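Local coordinates for DUAL specificity protein phosphatase 14 (Homo sapiens, PDB 2WGP) that removes phosphate from tyrosine, serine and threonine residues of proteins, inactivating the MAP kinases ERK, JNK and p38 and dampening T-cell receptor signalling through TAB1, at residues A[50-55]-A[68-73]; A[55-60]-A[107-112]; A[92-97]-A[126-131]; A[120-125]-A[135-140]. All coordinates share one frame; numbering follows the deposited sequence. Where two conformers were deposited one is given.

How the interactions relate
The four contacts illustrate how a protein-tyrosine phosphatase domain is assembled around a central sheet. Interactions 1 and 2 lie in that sheet, their centres 12 Å apart, and share I55 on strand 54-57, which is flanked by strands 71-74 and 106-109. Interaction 3 joins helices 89-101 and 116-129, and interaction 4, its centre about 9 Å from that of 3, joins helix 116-129 to helix 133-143. Sheet and helices meet where K95 pairs with E71, where V108 packs on I96, and where A58 touches L120. Along the chain, interaction 1 closes before 3 and 4 open, whereas 2 interleaves with 1 and 3. The catalytic loop leaves the sheet in interaction 2 and leads into helix 116-129.

Interaction 1 of 4, residues A[50-55]-A[68-73]; sequences RGITCI and PQFEYV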
loop_
_atom_site.group_PDB
_atom_site.type_symbol
_atom_site.label_atom_id
_atom_site.label_comp_id
_atom_site.label_asym_id
_atom_site.label_seq_id
_atom_site.Cartn_x
_atom_site.Cartn_y
_atom_site.Cartn_z
ATOM N N ARG A 50 -8.028 36.532 -28.002
ATOM C CA ARG A 50 -8.282 35.174 -28.513
ATOM C C ARG A 50 -9.758 34.809 -28.604
ATOM O O ARG A 50 -10.092 33.669 -28.937
ATOM C CB ARG A 50 -7.549 34.164 -27.622
ATOM C CG ARG A 50 -6.053 34.194 -27.875
ATOM C CD ARG A 50 -5.249 33.816 -26.649
ATOM N NE ARG A 50 -3.829 33.787 -26.986
ATOM C CZ ARG A 50 -3.068 34.866 -27.169
ATOM N NH1 ARG A 50 -3.560 36.093 -26.992
ATOM N NH2 ARG A 50 -1.792 34.709 -27.511
ATOM N N GLY A 51 -10.637 35.763 -28.284
ATOM C CA GLY A 51 -12.076 35.524 -28.280
ATOM C C GLY A 51 -12.564 34.579 -27.196
ATOM O O GLY A 51 -13.643 34.004 -27.310
ATOM N N ILE A 52 -11.781 34.451 -26.128
ATOM C CA ILE A 52 -12.109 33.582 -25.002
ATOM C C ILE A 52 -13.287 34.180 -24.227
ATOM O O ILE A 52 -13.301 35.368 -23.892
ATOM C CB ILE A 52 -10.868 33.302 -24.095
ATOM C CG1 ILE A 52 -9.866 32.406 -24.854
ATOM C CG2 ILE A 52 -11.284 32.622 -22.738
ATOM C CD1 ILE A 52 -8.448 32.408 -24.311
ATOM N N THR A 53 -14.298 33.347 -24.020
ATOM C CA THR A 53 -15.527 33.732 -23.335
ATOM C C THR A 53 -15.759 32.929 -22.042
ATOM O O THR A 53 -16.543 33.342 -21.183
ATOM C CB THR A 53 -16.739 33.526 -24.272
ATOM O OG1 THR A 53 -16.774 32.162 -24.708
ATOM C CG2 THR A 53 -16.641 34.465 -25.485
ATOM N N CYS A 54 -15.084 31.779 -21.928
ATOM C CA CYS A 54 -15.261 30.874 -20.813
ATOM C C CYS A 54 -13.912 30.407 -20.298
ATOM O O CYS A 54 -13.020 30.029 -21.090
ATOM C CB CYS A 54 -16.079 29.676 -21.246
ATOM S SG CYS A 54 -16.371 28.446 -19.963
ATOM N N ILE A 55 -13.745 30.495 -18.979
ATOM C CA ILE A 55 -12.531 30.026 -18.301
ATOM C C ILE A 55 -12.863 28.848 -17.374
ATOM O O ILE A 55 -13.656 28.977 -16.416
ATOM C CB ILE A 55 -11.841 31.153 -17.477
ATOM C CG1 ILE A 55 -11.482 32.354 -18.367
ATOM C CG2 ILE A 55 -10.577 30.631 -16.779
ATOM C CD1 ILE A 55 -10.917 33.568 -17.586
ATOM N N PRO A 68 -15.792 40.315 -15.253
ATOM C CA PRO A 68 -17.169 40.187 -15.758
ATOM C C PRO A 68 -17.259 39.630 -17.183
ATOM O O PRO A 68 -18.264 39.035 -17.553
ATOM C CB PRO A 68 -17.705 41.631 -15.707
ATOM C CG PRO A 68 -16.795 42.356 -14.754
ATOM C CD PRO A 68 -15.452 41.721 -14.958
ATOM N N GLN A 69 -16.191 39.808 -17.948
ATOM C CA GLN A 69 -16.135 39.431 -19.364
ATOM C C GLN A 69 -16.174 37.933 -19.613
ATOM O O GLN A 69 -16.417 37.501 -20.738
ATOM C CB GLN A 69 -14.863 39.990 -20.009
ATOM C CG GLN A 69 -14.893 41.490 -20.198
ATOM C CD GLN A 69 -14.729 42.251 -18.903
ATOM O OE1 GLN A 69 -14.125 41.757 -17.959
ATOM N NE2 GLN A 69 -15.285 43.468 -18.851
ATOM N N PHE A 70 -15.876 37.139 -18.596
ATOM C CA PHE A 70 -15.791 35.705 -18.785
ATOM C C PHE A 70 -16.749 35.005 -17.884
ATOM O O PHE A 70 -17.051 35.474 -16.783
ATOM C CB PHE A 70 -14.356 35.178 -18.554
ATOM C CG PHE A 70 -13.305 36.015 -19.196
ATOM C CD1 PHE A 70 -13.171 36.049 -20.585
ATOM C CD2 PHE A 70 -12.447 36.788 -18.417
ATOM C CE1 PHE A 70 -12.178 36.846 -21.199
ATOM C CE2 PHE A 70 -11.462 37.589 -19.013
ATOM C CZ PHE A 70 -11.332 37.607 -20.407
ATOM N N GLU A 71 -17.217 33.870 -18.379
ATOM C CA GLU A 71 -17.887 32.874 -17.587
ATOM C C GLU A 71 -16.799 32.026 -16.945
ATOM O O GLU A 71 -15.795 31.740 -17.572
ATOM C CB GLU A 71 -18.757 32.033 -18.521
ATOM C CG GLU A 71 -19.499 30.915 -17.879
ATOM C CD GLU A 71 -20.215 30.051 -18.901
ATOM O OE1 GLU A 71 -20.974 29.173 -18.467
ATOM O OE2 GLU A 71 -20.014 30.240 -20.124
ATOM N N TYR A 72 -16.967 31.645 -15.686
ATOM C CA TYR A 72 -15.951 30.844 -14.995
ATOM C C TYR A 72 -16.523 29.507 -14.551
ATOM O O TYR A 72 -17.657 29.453 -14.025
ATOM C CB TYR A 72 -15.419 31.579 -13.756
ATOM C CG TYR A 72 -14.512 32.728 -14.056
ATOM C CD1 TYR A 72 -15.027 33.974 -14.397
ATOM C CD2 TYR A 72 -13.135 32.586 -13.989
ATOM C CE1 TYR A 72 -14.208 35.029 -14.664
ATOM C CE2 TYR A 72 -12.304 33.634 -14.286
ATOM C CZ TYR A 72 -12.841 34.860 -14.619
ATOM O OH TYR A 72 -12.023 35.924 -14.892
ATOM N N VAL A 73 -15.727 28.449 -14.739
ATOM C CA VAL A 73 -16.040 27.101 -14.261
ATOM C C VAL A 73 -14.860 26.571 -13.430
ATOM O O VAL A 73 -13.763 26.441 -13.927
ATOM C CB VAL A 73 -16.310 26.119 -15.420
ATOM C CG1 VAL A 73 -16.630 24.712 -14.882
ATOM C CG2 VAL A 73 -17.451 26.645 -16.331
HETATM O O HOH W 1 -18.592 35.179 -21.341
HETATM O O HOH W 2 -19.020 31.253 -23.277
#
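Parallel pairing at the border of the central phosphatase sheet, where strand 71-74 is outermost within the chain, joins these segments in the register C54 with E71 and I55 with Y72. Three nearly straight backbone bonds alternate across the seam: E71 N to T53 O (2.9 Å), I55 N to E71 O (2.8 Å) and V73 N to I55 O (2.7 Å). The side chain of I55 fills the angle between two aromatic residues. Its CB lies 4.0 Å from Y72 CD2; CG1, anti to the carbonyl carbon, continues to the CB of F70; and CD1 ends between the rings, 3.7 Å from F70 CD2 and 3.6 Å from Y72 CE2. I55 and Y72 run alongside each other, whereas I55 crosses F70 obliquely. The F70 ring turns its edge to the backbone of I52, whose O lies in the ring plane, while CB of Q69 covers one face. An alanine at F70 would keep the CB beside I55 but remove the ring and its edge contact with I52 O, and would probably loosen the packing of the I55 tip. On the sheet face of C54 and E71, the extended glutamate sends OE1 to a salt bridge with K95 of helix 89-101. Beside the seam, one water donates to T53 O at 2.8 Å and also to Q69 O.

Interaction 2 of 4, residues A[55-60]-A[107-112]; sequences IVNATI and LVHCAA. With PO4 (phosphate ion), chain C.
H109 centres the first shell: its ring has CA of N57 over one face, 4.0 Å from the centroid, and CG2 of I55 at its edge, 3.6 Å from CD2. The crowded position of CG, between backbone N and carbonyl carbon (chi1 83°), lets ND1 donate almost straight, in the ring plane, to a lone pair of C110 O at 2.9 Å. Backbone bonds fix the frame: V56 N to L107 O, H109 N to V56 O and A58 N to H109 O. Farther out, OD1 of N57 accepts the hydroxyl of T59, while its ND2 hydrogen-bonds to I62 O and N64 OD1. CG2 of T59 presses on C110 CA at a tight 3.3 Å. C110, the phosphocysteine nucleophile, opens the phosphate-binding P-loop, its SG 3.0 Å from O3 of a phosphate ion, probably from the crystallisation liquor. A111 N and A112 N donate to its O2, V114 N, S115 N and R116 NE also bond it, and this cluster would probably stabilise negative charge on a bound phosphoryl group.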
loop_
_atom_site.group_PDB
_atom_site.type_symbol
_atom_site.label_atom_id
_atom_site.label_comp_id
_atom_site.label_asym_id
_atom_site.label_seq_id
_atom_site.Cartn_x
_atom_site.Cartn_y
_atom_site.Cartn_z
ATOM N N ILE A 55 -13.745 30.495 -18.979
ATOM C CA ILE A 55 -12.531 30.026 -18.301
ATOM C C ILE A 55 -12.863 28.848 -17.374
ATOM O O ILE A 55 -13.656 28.977 -16.416
ATOM C CB ILE A 55 -11.841 31.153 -17.477
ATOM C CG1 ILE A 55 -11.482 32.354 -18.367
ATOM C CG2 ILE A 55 -10.577 30.631 -16.779
ATOM C CD1 ILE A 55 -10.917 33.568 -17.586
ATOM N N VAL A 56 -12.234 27.708 -17.675
ATOM C CA VAL A 56 -12.264 26.516 -16.836
ATOM C C VAL A 56 -10.992 26.502 -15.994
ATOM O O VAL A 56 -9.876 26.263 -16.485
ATOM C CB VAL A 56 -12.388 25.206 -17.659
ATOM C CG1 VAL A 56 -12.400 24.013 -16.744
ATOM C CG2 VAL A 56 -13.660 25.198 -18.508
ATOM N N ASN A 57 -11.181 26.767 -14.722
ATOM C CA ASN A 57 -10.098 26.769 -13.750
ATOM C C ASN A 57 -9.982 25.375 -13.114
ATOM O O ASN A 57 -10.707 25.061 -12.165
ATOM C CB ASN A 57 -10.364 27.855 -12.706
ATOM C CG ASN A 57 -9.329 27.896 -11.634
ATOM O OD1 ASN A 57 -8.361 27.130 -11.669
ATOM N ND2 ASN A 57 -9.514 28.781 -10.659
ATOM N N ALA A 58 -9.089 24.544 -13.672
ATOM C CA ALA A 58 -8.861 23.166 -13.189
ATOM C C ALA A 58 -7.860 23.095 -12.035
ATOM O O ALA A 58 -6.898 22.307 -12.069
ATOM C CB ALA A 58 -8.434 22.250 -14.341
ATOM N N THR A 59 -8.063 23.931 -11.021
ATOM C CA THR A 59 -7.249 23.907 -9.817
ATOM C C THR A 59 -8.101 24.147 -8.607
ATOM O O THR A 59 -9.143 24.820 -8.688
ATOM C CB THR A 59 -6.152 25.009 -9.798
ATOM O OG1 THR A 59 -6.736 26.275 -9.463
ATOM C CG2 THR A 59 -5.429 25.093 -11.141
ATOM N N ILE A 60 -7.663 23.577 -7.496
ATOM C CA ILE A 60 -8.234 23.897 -6.212
ATOM C C ILE A 60 -7.615 25.214 -5.704
ATOM O O ILE A 60 -8.313 26.065 -5.153
ATOM C CB ILE A 60 -8.072 22.686 -5.238
ATOM C CG1 ILE A 60 -8.690 22.968 -3.863
ATOM C CG2 ILE A 60 -6.606 22.252 -5.100
ATOM C CD1 ILE A 60 -8.922 21.703 -3.081
ATOM N N LEU A 107 -10.773 28.725 -22.338
ATOM C CA LEU A 107 -9.465 28.460 -21.802
ATOM C C LEU A 107 -9.579 27.476 -20.654
ATOM O O LEU A 107 -10.294 27.720 -19.669
ATOM C CB LEU A 107 -8.794 29.724 -21.316
ATOM C CG LEU A 107 -7.498 29.521 -20.526
ATOM C CD1 LEU A 107 -6.322 29.076 -21.448
ATOM C CD2 LEU A 107 -7.183 30.834 -19.782
ATOM N N VAL A 108 -8.900 26.348 -20.788
ATOM C CA VAL A 108 -8.769 25.411 -19.683
ATOM C C VAL A 108 -7.377 25.641 -19.128
ATOM O O VAL A 108 -6.369 25.429 -19.847
ATOM C CB VAL A 108 -8.960 23.927 -20.074
ATOM C CG1 VAL A 108 -8.848 23.046 -18.807
ATOM C CG2 VAL A 108 -10.325 23.690 -20.841
ATOM N N HIS A 109 -7.318 26.104 -17.875
ATOM C CA HIS A 109 -6.035 26.385 -17.226
ATOM C C HIS A 109 -5.874 25.582 -15.950
ATOM O O HIS A 109 -6.861 25.161 -15.314
ATOM C CB HIS A 109 -5.791 27.894 -16.975
ATOM C CG HIS A 109 -6.424 28.450 -15.727
ATOM N ND1 HIS A 109 -5.872 28.292 -14.465
ATOM C CD2 HIS A 109 -7.534 29.210 -15.561
ATOM C CE1 HIS A 109 -6.640 28.908 -13.580
ATOM N NE2 HIS A 109 -7.652 29.472 -14.216
ATOM N N CYS A 110 -4.624 25.366 -15.579
ATOM C CA CYS A 110 -4.294 24.831 -14.259
ATOM C C CYS A 110 -3.238 25.772 -13.667
ATOM O O CYS A 110 -3.367 26.991 -13.822
ATOM C CB CYS A 110 -3.865 23.368 -14.381
ATOM S SG CYS A 110 -2.685 22.984 -15.683
ATOM N N ALA A 111 -2.208 25.248 -12.999
ATOM C CA ALA A 111 -1.131 26.067 -12.441
ATOM C C ALA A 111 0.011 26.142 -13.455
ATOM O O ALA A 111 0.312 27.202 -13.985
ATOM C CB ALA A 111 -0.626 25.485 -11.099
ATOM N N ALA A 112 0.544 24.975 -13.795
ATOM C CA ALA A 112 1.710 24.838 -14.664
ATOM C C ALA A 112 1.395 24.664 -16.144
ATOM O O ALA A 112 2.286 24.739 -16.971
ATOM C CB ALA A 112 2.598 23.657 -14.156
HETATM P P PO4 C . -0.524 21.218 -13.176
HETATM O O1 PO4 C . -1.719 20.315 -13.063
HETATM O O2 PO4 C . -0.636 22.573 -12.536
HETATM O O3 PO4 C . -0.241 21.489 -14.653
HETATM O O4 PO4 C . 0.720 20.524 -12.620
#

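Interaction 3 of 4, residues A[92-97]-A[126-131]; sequences VADKIH and MKFHNV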
loop_
_atom_site.group_PDB
_atom_site.type_symbol
_atom_site.label_atom_id
_atom_site.label_comp_id
_atom_site.label_asym_id
_atom_site.label_seq_id
_atom_site.Cartn_x
_atom_site.Cartn_y
_atom_site.Cartn_z
ATOM N N VAL A 92 -16.572 18.717 -18.509
ATOM C CA VAL A 92 -15.717 19.776 -19.068
ATOM C C VAL A 92 -15.737 19.709 -20.600
ATOM O O VAL A 92 -15.811 20.743 -21.263
ATOM C CB VAL A 92 -14.252 19.780 -18.494
ATOM C CG1 VAL A 92 -13.323 20.730 -19.253
ATOM C CG2 VAL A 92 -14.256 20.144 -16.991
ATOM N N ALA A 93 -15.638 18.497 -21.152
ATOM C CA ALA A 93 -15.691 18.308 -22.595
ATOM C C ALA A 93 -17.024 18.824 -23.170
ATOM O O ALA A 93 -17.041 19.532 -24.176
ATOM C CB ALA A 93 -15.456 16.847 -22.945
ATOM N N ASP A 94 -18.125 18.500 -22.508
ATOM C CA ASP A 94 -19.444 19.035 -22.886
ATOM C C ASP A 94 -19.516 20.573 -22.817
ATOM O O ASP A 94 -20.117 21.198 -23.684
ATOM C CB ASP A 94 -20.540 18.413 -22.019
ATOM C CG ASP A 94 -20.752 16.940 -22.307
ATOM O OD1 ASP A 94 -20.132 16.405 -23.256
ATOM O OD2 ASP A 94 -21.563 16.318 -21.583
ATOM N N LYS A 95 -18.896 21.163 -21.805
ATOM C CA LYS A 95 -18.862 22.629 -21.664
ATOM C C LYS A 95 -18.070 23.308 -22.797
ATOM O O LYS A 95 -18.555 24.262 -23.421
ATOM C CB LYS A 95 -18.316 23.036 -20.292
ATOM C CG LYS A 95 -18.290 24.556 -20.061
ATOM C CD LYS A 95 -19.660 25.182 -20.210
ATOM C CE LYS A 95 -19.691 26.642 -19.789
ATOM N NZ LYS A 95 -21.114 27.194 -19.929
ATOM N N ILE A 96 -16.888 22.761 -23.094
ATOM C CA ILE A 96 -16.071 23.247 -24.208
ATOM C C ILE A 96 -16.895 23.184 -25.490
ATOM O O ILE A 96 -16.887 24.137 -26.259
ATOM C CB ILE A 96 -14.720 22.472 -24.388
ATOM C CG1 ILE A 96 -13.828 22.646 -23.145
ATOM C CG2 ILE A 96 -13.969 22.989 -25.635
ATOM C CD1 ILE A 96 -12.692 21.547 -22.954
ATOM N N HIS A 97 -17.604 22.077 -25.694
ATOM C CA HIS A 97 -18.439 21.887 -26.887
ATOM C C HIS A 97 -19.605 22.883 -26.918
ATOM O O HIS A 97 -19.886 23.483 -27.953
ATOM C CB HIS A 97 -18.948 20.434 -26.937
ATOM C CG HIS A 97 -19.820 20.125 -28.118
ATOM N ND1 HIS A 97 -19.330 20.070 -29.403
ATOM C CD2 HIS A 97 -21.141 19.848 -28.208
ATOM C CE1 HIS A 97 -20.310 19.772 -30.236
ATOM N NE2 HIS A 97 -21.421 19.630 -29.536
ATOM N N MET A 126 -10.699 13.517 -27.688
ATOM C CA MET A 126 -11.204 12.180 -27.928
ATOM C C MET A 126 -12.722 12.156 -28.107
ATOM O O MET A 126 -13.229 11.525 -29.051
ATOM C CB MET A 126 -10.823 11.225 -26.805
ATOM C CG MET A 126 -9.334 10.838 -26.776
ATOM S SD MET A 126 -9.020 9.426 -25.743
ATOM C CE MET A 126 -9.206 10.150 -24.091
ATOM N N LYS A 127 -13.436 12.848 -27.219
ATOM C CA LYS A 127 -14.890 12.812 -27.231
ATOM C C LYS A 127 -15.498 13.562 -28.407
ATOM O O LYS A 127 -16.444 13.069 -29.021
ATOM C CB LYS A 127 -15.480 13.343 -25.928
ATOM C CG LYS A 127 -17.020 13.138 -25.844
ATOM C CD LYS A 127 -17.612 13.635 -24.548
ATOM C CE LYS A 127 -19.126 13.373 -24.537
ATOM N NZ LYS A 127 -19.684 13.522 -23.181
ATOM N N PHE A 128 -14.973 14.741 -28.726
ATOM C CA PHE A 128 -15.614 15.588 -29.736
ATOM C C PHE A 128 -14.864 15.739 -31.061
ATOM O O PHE A 128 -15.430 16.270 -32.010
ATOM C CB PHE A 128 -15.934 16.961 -29.133
ATOM C CG PHE A 128 -17.100 16.933 -28.203
ATOM C CD1 PHE A 128 -18.403 16.814 -28.707
ATOM C CD2 PHE A 128 -16.911 17.004 -26.826
ATOM C CE1 PHE A 128 -19.480 16.772 -27.861
ATOM C CE2 PHE A 128 -17.975 16.976 -25.983
ATOM C CZ PHE A 128 -19.272 16.859 -26.496
ATOM N N HIS A 129 -13.619 15.255 -31.140
ATOM C CA HIS A 129 -12.868 15.265 -32.391
ATOM C C HIS A 129 -12.532 13.865 -32.938
ATOM O O HIS A 129 -11.781 13.741 -33.887
ATOM C CB HIS A 129 -11.639 16.164 -32.244
ATOM C CG HIS A 129 -11.995 17.606 -32.183
ATOM N ND1 HIS A 129 -11.969 18.419 -33.295
ATOM C CD2 HIS A 129 -12.489 18.363 -31.176
ATOM C CE1 HIS A 129 -12.389 19.628 -32.965
ATOM N NE2 HIS A 129 -12.713 19.620 -31.686
ATOM N N ASN A 130 -13.080 12.824 -32.317
ATOM C CA ASN A 130 -12.981 11.450 -32.814
ATOM C C ASN A 130 -11.544 10.984 -33.070
ATOM O O ASN A 130 -11.226 10.368 -34.073
ATOM C CB ASN A 130 -13.847 11.283 -34.071
ATOM C CG ASN A 130 -14.245 9.835 -34.319
ATOM O OD1 ASN A 130 -14.511 9.092 -33.371
ATOM N ND2 ASN A 130 -14.302 9.435 -35.593
ATOM N N VAL A 131 -10.673 11.297 -32.134
ATOM C CA VAL A 131 -9.270 10.990 -32.265
ATOM C C VAL A 131 -8.940 10.064 -31.075
ATOM O O VAL A 131 -9.490 10.240 -29.996
ATOM C CB VAL A 131 -8.522 12.362 -32.356
ATOM C CG1 VAL A 131 -8.200 12.955 -31.018
ATOM C CG2 VAL A 131 -7.368 12.320 -33.317
HETATM O O HOH W 3 -22.217 13.449 -21.103
#
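Helices 89-101 and 116-129 meet at the protein surface through an aromatic pair flanked by a salt bridge. The rings of H97 and F128 form an offset stack, with planes only 8° apart and centroids separated by 4.1 Å. CE1 of F128 sits over the centre of the imidazole, while the displacement brings CB of H97 over the centre of the phenyl ring, a CH-pi contact at 3.6 Å from the centroid. CG of H97 stands anti to its backbone N (chi1 180°), turning the imidazole flat onto its partner. The other phenyl face carries CG of K127, and its edge meets CB of A93 and OD1 of D94. In the phosphatase domain both helices pack on the sheet face of V56 and V108, and A93 also touches Y124, one turn before F128. K127 reaches across with an extended chain, and NZ bonds to the syn lone pair of D94 OD1 at 2.9 Å. NZ also forms a salt bridge with D90, one turn earlier on the same helix as D94, so two negative charges from that helix hold it. A leucine at F128 would lack the flat ring and its stack, and would probably leave H97 less firmly held against helix 116-129. Beside the salt bridge, a water donates to D94 OD2 at 3.0 Å.

Interaction 4 of 4, residues A[120-125]-A[135-140]; sequences LCIAYL and EAYNWV
The indole of W139 receives both methyl groups of L125 over one face. CD2 of the leucine stands above the six-membered ring, 3.7 Å from its centroid and 8° off the normal, while CD1 lies nearer the five-membered ring, 3.6 Å from CG. CG of L125 is anti to the carbonyl carbon (chi1 -70°), which carries both methyls over the indole. The indole edge has its own tie, NE1 donating to the carbonyl of I29, and H129 meets W139 in an edge-to-face pair. The phenol ring of Y137 is approached at its edge by CD1 of I122, at 4.2 Å from the tyrosine CD1; its hydroxyl bonds with E187 in helix 182-188. Between these aromatic flanks, helices 116-129 and 133-143 pack in the helical layer of the phosphatase domain, their short segments crossing at 126° with axes 8.9 Å apart. No hydrogen bond crosses between the segments. A136 marks the close approach, for its small CB fits against CG2 of I122 at 3.7 Å and CB of L125 at 4.0 Å. V140, one turn later, directs CG2 between the same two residues, reaching CD1 of L125 at 3.7 Å and CG1 of I122. V140 and C121 also pack on L35 of strand 33-36.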
loop_
_atom_site.group_PDB
_atom_site.type_symbol
_atom_site.label_atom_id
_atom_site.label_comp_id
_atom_site.label_asym_id
_atom_site.label_seq_id
_atom_site.Cartn_x
_atom_site.Cartn_y
_atom_site.Cartn_z
ATOM N N LEU A 120 -7.638 17.259 -19.351
ATOM C CA LEU A 120 -8.995 17.613 -19.726
ATOM C C LEU A 120 -9.129 17.936 -21.212
ATOM O O LEU A 120 -10.127 17.541 -21.843
ATOM C CB LEU A 120 -9.479 18.782 -18.870
ATOM C CG LEU A 120 -9.641 18.494 -17.366
ATOM C CD1 LEU A 120 -9.874 19.796 -16.621
ATOM C CD2 LEU A 120 -10.766 17.441 -17.107
ATOM N N CYS A 121 -8.138 18.630 -21.781
ATOM C CA CYS A 121 -8.109 18.889 -23.234
ATOM C C CYS A 121 -8.001 17.595 -24.042
ATOM O O CYS A 121 -8.701 17.443 -25.049
ATOM C CB CYS A 121 -6.984 19.860 -23.609
ATOM S SG CYS A 121 -7.209 21.503 -22.992
ATOM N N ILE A 122 -7.156 16.664 -23.596
ATOM C CA ILE A 122 -7.022 15.370 -24.276
ATOM C C ILE A 122 -8.358 14.609 -24.268
ATOM O O ILE A 122 -8.766 14.022 -25.290
ATOM C CB ILE A 122 -5.879 14.495 -23.659
ATOM C CG1 ILE A 122 -4.505 15.093 -23.991
ATOM C CG2 ILE A 122 -5.947 13.069 -24.178
ATOM C CD1 ILE A 122 -3.323 14.565 -23.094
ATOM N N ALA A 123 -9.056 14.656 -23.129
ATOM C CA ALA A 123 -10.341 13.968 -23.014
ATOM C C ALA A 123 -11.364 14.590 -23.993
ATOM O O ALA A 123 -12.095 13.864 -24.678
ATOM C CB ALA A 123 -10.851 14.018 -21.564
ATOM N N TYR A 124 -11.388 15.920 -24.066
ATOM C CA TYR A 124 -12.256 16.657 -25.001
ATOM C C TYR A 124 -12.001 16.286 -26.473
ATOM O O TYR A 124 -12.939 16.015 -27.230
ATOM C CB TYR A 124 -12.099 18.185 -24.811
ATOM C CG TYR A 124 -12.701 18.980 -25.935
ATOM C CD1 TYR A 124 -14.091 19.178 -26.014
ATOM C CD2 TYR A 124 -11.896 19.491 -26.964
ATOM C CE1 TYR A 124 -14.656 19.880 -27.057
ATOM C CE2 TYR A 124 -12.457 20.177 -28.038
ATOM C CZ TYR A 124 -13.831 20.376 -28.077
ATOM O OH TYR A 124 -14.381 21.079 -29.113
ATOM N N LEU A 125 -10.736 16.270 -26.866
ATOM C CA LEU A 125 -10.345 15.884 -28.229
ATOM C C LEU A 125 -10.815 14.470 -28.607
ATOM O O LEU A 125 -11.299 14.256 -29.714
ATOM C CB LEU A 125 -8.831 15.998 -28.407
ATOM C CG LEU A 125 -8.201 17.401 -28.440
ATOM C CD1 LEU A 125 -6.666 17.265 -28.589
ATOM C CD2 LEU A 125 -8.789 18.276 -29.564
ATOM N N GLU A 135 -3.283 9.972 -30.566
ATOM C CA GLU A 135 -3.404 11.141 -31.446
ATOM C C GLU A 135 -3.720 12.418 -30.660
ATOM O O GLU A 135 -3.188 13.472 -30.972
ATOM C CB GLU A 135 -4.501 10.960 -32.505
ATOM C CG GLU A 135 -4.322 9.885 -33.537
ATOM C CD GLU A 135 -5.571 9.763 -34.493
ATOM O OE1 GLU A 135 -6.652 9.181 -34.115
ATOM O OE2 GLU A 135 -5.456 10.260 -35.642
ATOM N N ALA A 136 -4.598 12.298 -29.660
ATOM C CA ALA A 136 -5.036 13.423 -28.832
ATOM C C ALA A 136 -3.849 13.984 -28.020
ATOM O O ALA A 136 -3.644 15.182 -27.958
ATOM C CB ALA A 136 -6.210 12.987 -27.898
ATOM N N TYR A 137 -3.064 13.086 -27.428
ATOM C CA TYR A 137 -1.789 13.443 -26.791
ATOM C C TYR A 137 -0.847 14.156 -27.753
ATOM O O TYR A 137 -0.368 15.254 -27.451
ATOM C CB TYR A 137 -1.156 12.183 -26.167
ATOM C CG TYR A 137 0.210 12.401 -25.566
ATOM C CD1 TYR A 137 0.383 13.168 -24.409
ATOM C CD2 TYR A 137 1.325 11.839 -26.165
ATOM C CE1 TYR A 137 1.677 13.362 -23.870
ATOM C CE2 TYR A 137 2.590 12.008 -25.638
ATOM C CZ TYR A 137 2.765 12.756 -24.503
ATOM O OH TYR A 137 4.043 12.908 -24.016
ATOM N N ASN A 138 -0.586 13.546 -28.906
ATOM C CA ASN A 138 0.322 14.131 -29.901
ATOM C C ASN A 138 -0.163 15.503 -30.367
ATOM O O ASN A 138 0.648 16.406 -30.542
ATOM C CB ASN A 138 0.480 13.216 -31.111
ATOM C CG ASN A 138 1.187 11.914 -30.792
ATOM O OD1 ASN A 138 1.954 11.808 -29.838
ATOM N ND2 ASN A 138 0.926 10.915 -31.607
ATOM N N TRP A 139 -1.476 15.654 -30.524
ATOM C CA TRP A 139 -2.115 16.934 -30.889
ATOM C C TRP A 139 -1.740 18.046 -29.874
ATOM O O TRP A 139 -1.172 19.088 -30.231
ATOM C CB TRP A 139 -3.635 16.709 -30.924
ATOM C CG TRP A 139 -4.515 17.824 -31.397
ATOM C CD1 TRP A 139 -4.344 19.158 -31.206
ATOM C CD2 TRP A 139 -5.773 17.677 -32.052
ATOM N NE1 TRP A 139 -5.373 19.852 -31.752
ATOM C CE2 TRP A 139 -6.266 18.970 -32.295
ATOM C CE3 TRP A 139 -6.504 16.574 -32.515
ATOM C CZ2 TRP A 139 -7.471 19.200 -32.958
ATOM C CZ3 TRP A 139 -7.698 16.802 -33.176
ATOM C CH2 TRP A 139 -8.173 18.108 -33.383
ATOM N N VAL A 140 -2.034 17.806 -28.609
ATOM C CA VAL A 140 -1.742 18.792 -27.565
ATOM C C VAL A 140 -0.233 19.002 -27.394
ATOM O O VAL A 140 0.232 20.126 -27.271
ATOM C CB VAL A 140 -2.357 18.405 -26.218
ATOM C CG1 VAL A 140 -2.071 19.511 -25.172
ATOM C CG2 VAL A 140 -3.873 18.176 -26.346
#